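Side-chain contacts in O-methyltransferase (PDB 3MCZ), which probably transfers a methyl group from S-adenosylmethionine to a hydroxyl group of an acceptor substrate, probably as a dimer: residues V252-N255 against D256-Y260; G324-D328 against A329-V333. All coordinates share one frame; numbering follows the deposited sequence.

Interaction 1: V252-N255 against D256-Y260; sequences VMLN and DCLHY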
loop_
_atom_site.group_PDB
_atom_site.type_symbol
_atom_site.label_atom_id
_atom_site.label_comp_id
_atom_site.label_asym_id
_atom_site.label_seq_id
_atom_site.Cartn_x
_atom_site.Cartn_y
_atom_site.Cartn_z
ATOM N N VAL A 252 -10.591 32.250 -18.885
ATOM C CA VAL A 252 -11.462 31.443 -18.045
ATOM C C VAL A 252 -10.703 30.154 -17.779
ATOM O O VAL A 252 -10.144 29.568 -18.692
ATOM C CB VAL A 252 -12.820 31.160 -18.754
ATOM C CG1 VAL A 252 -13.715 30.216 -17.927
ATOM C CG2 VAL A 252 -13.530 32.500 -19.107
HETATM N N MSE A 253 -10.660 29.698 -16.527
HETATM C CA MSE A 253 -9.871 28.517 -16.213
HETATM C C MSE A 253 -10.743 27.416 -15.611
HETATM O O MSE A 253 -11.572 27.694 -14.771
HETATM C CB MSE A 253 -8.749 28.867 -15.231
HETATM C CG MSE A 253 -7.901 30.009 -15.650
HETATM SE SE MSE A 253 -6.295 30.215 -14.597
HETATM C CE MSE A 253 -7.055 30.836 -13.010
ATOM N N LEU A 254 -10.484 26.193 -16.055
ATOM C CA LEU A 254 -11.025 24.950 -15.521
ATOM C C LEU A 254 -9.834 24.059 -15.182
ATOM O O LEU A 254 -9.437 23.227 -15.987
ATOM C CB LEU A 254 -11.837 24.236 -16.585
ATOM C CG LEU A 254 -13.311 24.526 -16.749
ATOM C CD1 LEU A 254 -13.799 23.812 -18.018
ATOM C CD2 LEU A 254 -14.164 24.098 -15.486
ATOM N N ASN A 255 -9.253 24.224 -14.005
ATOM C CA ASN A 255 -7.977 23.571 -13.735
ATOM C C ASN A 255 -8.178 22.327 -12.890
ATOM O O ASN A 255 -8.666 22.435 -11.774
ATOM C CB ASN A 255 -7.036 24.538 -13.022
ATOM C CG ASN A 255 -6.582 25.672 -13.922
ATOM O OD1 ASN A 255 -6.456 26.815 -13.474
ATOM N ND2 ASN A 255 -6.366 25.365 -15.204
ATOM N N ASP A 256 -7.860 21.148 -13.457
ATOM C CA ASP A 256 -7.748 19.901 -12.691
ATOM C C ASP A 256 -9.046 19.644 -11.935
ATOM O O ASP A 256 -9.003 19.327 -10.743
ATOM C CB ASP A 256 -6.547 20.032 -11.733
ATOM C CG ASP A 256 -6.008 18.702 -11.199
ATOM O OD1 ASP A 256 -6.216 17.632 -11.812
ATOM O OD2 ASP A 256 -5.312 18.763 -10.144
ATOM N N CYS A 257 -10.189 19.763 -12.639
ATOM C CA CYS A 257 -11.533 19.610 -12.052
ATOM C C CYS A 257 -12.563 18.899 -12.926
ATOM O O CYS A 257 -13.633 18.527 -12.436
ATOM C CB CYS A 257 -12.110 20.967 -11.649
ATOM S SG CYS A 257 -12.351 22.090 -13.088
ATOM N N LEU A 258 -12.285 18.697 -14.217
ATOM C CA LEU A 258 -13.278 18.023 -15.070
ATOM C C LEU A 258 -13.565 16.571 -14.677
ATOM O O LEU A 258 -14.647 16.014 -15.001
ATOM C CB LEU A 258 -12.894 18.134 -16.554
ATOM C CG LEU A 258 -13.150 19.484 -17.260
ATOM C CD1 LEU A 258 -12.576 19.392 -18.668
ATOM C CD2 LEU A 258 -14.630 19.878 -17.312
ATOM N N HIS A 259 -12.650 15.965 -13.921
ATOM C CA HIS A 259 -12.810 14.611 -13.498
ATOM C C HIS A 259 -13.820 14.396 -12.350
ATOM O O HIS A 259 -13.996 13.269 -11.927
ATOM C CB HIS A 259 -11.457 13.997 -13.139
ATOM C CG HIS A 259 -10.680 14.808 -12.162
ATOM N ND1 HIS A 259 -9.665 15.652 -12.541
ATOM C CD2 HIS A 259 -10.813 14.948 -10.823
ATOM C CE1 HIS A 259 -9.190 16.271 -11.474
ATOM N NE2 HIS A 259 -9.858 15.848 -10.414
ATOM N N TYR A 260 -14.454 15.465 -11.866
ATOM C CA TYR A 260 -15.605 15.347 -10.975
ATOM C C TYR A 260 -16.925 15.136 -11.706
ATOM O O TYR A 260 -17.947 14.882 -11.077
ATOM C CB TYR A 260 -15.736 16.602 -10.093
ATOM C CG TYR A 260 -14.675 16.659 -9.037
ATOM C CD1 TYR A 260 -14.805 15.944 -7.868
ATOM C CD2 TYR A 260 -13.524 17.418 -9.232
ATOM C CE1 TYR A 260 -13.828 15.991 -6.901
ATOM C CE2 TYR A 260 -12.539 17.465 -8.290
ATOM C CZ TYR A 260 -12.692 16.768 -7.126
ATOM O OH TYR A 260 -11.703 16.825 -6.183
HETATM O O HOH W 1 -9.931 20.154 -15.643
#

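Interaction 2: G324-D328 against A329-V333; sequences GVVRD and AGLAV. With GOL (glycerol), chain D.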
loop_
_atom_site.group_PDB
_atom_site.type_symbol
_atom_site.label_atom_id
_atom_site.label_comp_id
_atom_site.label_asym_id
_atom_site.label_seq_id
_atom_site.Cartn_x
_atom_site.Cartn_y
_atom_site.Cartn_z
ATOM N N GLY A 324 -11.679 17.939 -28.323
ATOM C CA GLY A 324 -12.753 17.972 -29.327
ATOM C C GLY A 324 -13.958 18.760 -28.842
ATOM O O GLY A 324 -14.560 19.500 -29.622
ATOM N N VAL A 325 -14.279 18.659 -27.548
ATOM C CA VAL A 325 -15.390 19.446 -26.995
ATOM C C VAL A 325 -15.120 20.962 -27.071
ATOM O O VAL A 325 -15.978 21.763 -27.466
ATOM C CB VAL A 325 -15.737 19.040 -25.564
ATOM C CG1 VAL A 325 -16.882 19.925 -25.067
ATOM C CG2 VAL A 325 -16.125 17.541 -25.494
ATOM N N VAL A 326 -13.888 21.352 -26.768
ATOM C CA VAL A 326 -13.481 22.754 -26.880
ATOM C C VAL A 326 -13.593 23.252 -28.331
ATOM O O VAL A 326 -14.119 24.358 -28.577
ATOM C CB VAL A 326 -12.046 22.951 -26.288
ATOM C CG1 VAL A 326 -11.558 24.408 -26.439
ATOM C CG2 VAL A 326 -12.029 22.537 -24.813
ATOM N N ARG A 327 -13.129 22.439 -29.282
ATOM C CA ARG A 327 -13.318 22.761 -30.708
ATOM C C ARG A 327 -14.790 22.874 -31.086
ATOM O O ARG A 327 -15.173 23.825 -31.746
ATOM C CB ARG A 327 -12.654 21.731 -31.623
ATOM C CG ARG A 327 -11.194 21.798 -31.572
ATOM C CD ARG A 327 -10.527 21.015 -32.719
ATOM N NE ARG A 327 -9.131 20.818 -32.327
ATOM C CZ ARG A 327 -8.664 19.765 -31.666
ATOM N NH1 ARG A 327 -9.435 18.717 -31.398
ATOM N NH2 ARG A 327 -7.386 19.757 -31.318
ATOM N N ASP A 328 -15.612 21.941 -30.599
ATOM C CA ASP A 328 -17.058 21.966 -30.854
ATOM C C ASP A 328 -17.664 23.269 -30.347
ATOM O O ASP A 328 -18.640 23.730 -30.914
ATOM C CB ASP A 328 -17.815 20.778 -30.214
ATOM C CG ASP A 328 -17.529 19.431 -30.886
ATOM O OD1 ASP A 328 -16.974 19.382 -32.007
ATOM O OD2 ASP A 328 -17.827 18.396 -30.246
ATOM N N ALA A 329 -17.076 23.863 -29.309
ATOM C CA ALA A 329 -17.541 25.147 -28.766
ATOM C C ALA A 329 -17.081 26.336 -29.583
ATOM O O ALA A 329 -17.407 27.466 -29.260
ATOM C CB ALA A 329 -17.141 25.303 -27.272
ATOM N N GLY A 330 -16.340 26.090 -30.660
ATOM C CA GLY A 330 -15.891 27.144 -31.550
ATOM C C GLY A 330 -14.565 27.788 -31.180
ATOM O O GLY A 330 -14.284 28.879 -31.643
ATOM N N LEU A 331 -13.751 27.149 -30.344
ATOM C CA LEU A 331 -12.458 27.716 -29.961
ATOM C C LEU A 331 -11.333 26.952 -30.660
ATOM O O LEU A 331 -11.473 25.771 -30.942
ATOM C CB LEU A 331 -12.245 27.669 -28.444
ATOM C CG LEU A 331 -13.292 28.326 -27.544
ATOM C CD1 LEU A 331 -12.889 28.198 -26.057
ATOM C CD2 LEU A 331 -13.497 29.780 -27.911
ATOM N N ALA A 332 -10.247 27.639 -30.985
ATOM C CA ALA A 332 -9.079 26.994 -31.612
ATOM C C ALA A 332 -8.246 26.448 -30.475
ATOM O O ALA A 332 -7.994 27.186 -29.511
ATOM C CB ALA A 332 -8.262 28.027 -32.409
ATOM N N VAL A 333 -7.809 25.193 -30.544
ATOM C CA VAL A 333 -7.169 24.555 -29.388
ATOM C C VAL A 333 -5.670 24.481 -29.573
ATOM O O VAL A 333 -5.202 24.017 -30.605
ATOM C CB VAL A 333 -7.728 23.141 -29.161
ATOM C CG1 VAL A 333 -6.964 22.406 -28.008
ATOM C CG2 VAL A 333 -9.186 23.263 -28.885
HETATM C C1 GOL D . -6.027 23.092 -33.347
HETATM O O1 GOL D . -6.231 22.083 -32.364
HETATM C C2 GOL D . -7.231 24.004 -33.680
HETATM O O2 GOL D . -8.474 23.630 -33.095
HETATM C C3 GOL D . -7.440 24.099 -35.198
HETATM O O3 GOL D . -7.801 25.429 -35.534
#

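Interaction 1: V252-N255 against D256-Y260
The carbonyl oxygen of Leu254 and the backbone N of Cys257 are joined through one water, which donates to Leu254 O at 3.1 Å and accepts from Cys257 N at 3.0 Å. The bridge lies where strand 251-255, a central parallel strand of the Rossmann-like methyltransferase sheet, ends and the chain turns toward helix 263-275. No direct hydrogen bond links 252-255 to 256-260; the water bridges the two backbone groups across the bend. Asp256 makes the turn with both backbone angles positive (phi 56°, psi 48°), which takes the chain out of its extended course. The positive phi also brings its CB close to the preceding carbonyl, while the carboxylate runs off to the hydroxyl of Tyr341, hydrogen-bonded through OD1.

The apolar half of the contact is carried by Leu254. Its two methyls divide the work: CD2 meets the sulfur of Cys257, SG, at 3.6 Å, and CD1 reaches CD2 of Leu258 at 4.1 Å, the two leucine side chains crossing at about a right angle. Cys257 takes the first torsion that sets SG between its own backbone N and carbonyl carbon (chi1 63°), and this swings the sulfur back over the strand end, beside the Leu254 backbone. Leu254 and Leu258 both lean on Ile285 of strand 281-288, while Val269 and Ala273 of helix 263-275 pack on Leu254 and Ile270 of that helix on Leu258, so the two leucines lie buried between sheet and helix. The turn runs into the short 3-10 segment 258-260, with Tyr260 N hydrogen-bonded to Cys257 O at 3.2 Å. That same oxygen lies in the plane of the Tyr260 ring, at its edge, and Cys257 CA sits over a face of the His259 ring, offset toward the rim.

Interaction 2: G324-D328 against A329-V333
Helix 319-328 ends in a Schellman motif, in which Gly330, with a positive phi of 89°, turns the chain out of the last helical turn and Leu331 N makes a hydrogen bond back to Val326 O at 3.3 Å, weak but fairly straight. Gly330 N is held more closely, by Arg327 O at 2.8 Å, approaching from above the carbonyl plane. Ala329 N closes the regular helical pattern onto Val325 O and shares a second, weak hydrogen bond with Val326 O.

Val326 is the apolar centre of the cap. Its CG1, anti to the backbone N (chi1 178°), meets CG2 of Val333 at 3.6 Å and CB of Leu331 at 3.9 Å, so that one methyl touches both residues after the turn. The same Val333 methyl lies against CG of Arg327 at 3.7 Å and over one face of the guanidinium, the two side chains crossing at about a right angle. The arginine chain is extended from CG to NE, which carries its charged end past Val333 to a glycerol, probably left from crystallisation. There NH2 reaches GOL O1 at 2.8 Å, at the edge of the guanidinium, and NE donates to both O1 and O2. Val333 grips the same two hydroxyls through its backbone, N giving to O2 and O taking from O1.

The turn delivers the chain into edge strand 332-338, which pairs with strand 341-347, Ala332 with Gln347 among the bonds. Val326 rests on Ile270 of helix 263-275 and Ile285 of strand 281-288, and Leu331 on Leu283 of that strand.

Overall arrangement
Both contacts are turns where the chain passes between a strand and a helix of the methyltransferase domain, one leaving a strand and the other a helix. Their centres lie about 16 Å apart and their nearest atoms about 7 Å apart, without touching. Interaction 1 is buried at the end of a central strand, whereas interaction 2 lies farther out, partly exposed, beside the edge strand. Helix 263-275 and strand 281-288 pack against both, and Ile270 and Ile285 touch side chains of each. Both have buried aliphatic contacts, but interaction 1 has no direct hydrogen bond between its segments, whereas interaction 2 has several and adds the charged group of the exposed Arg327.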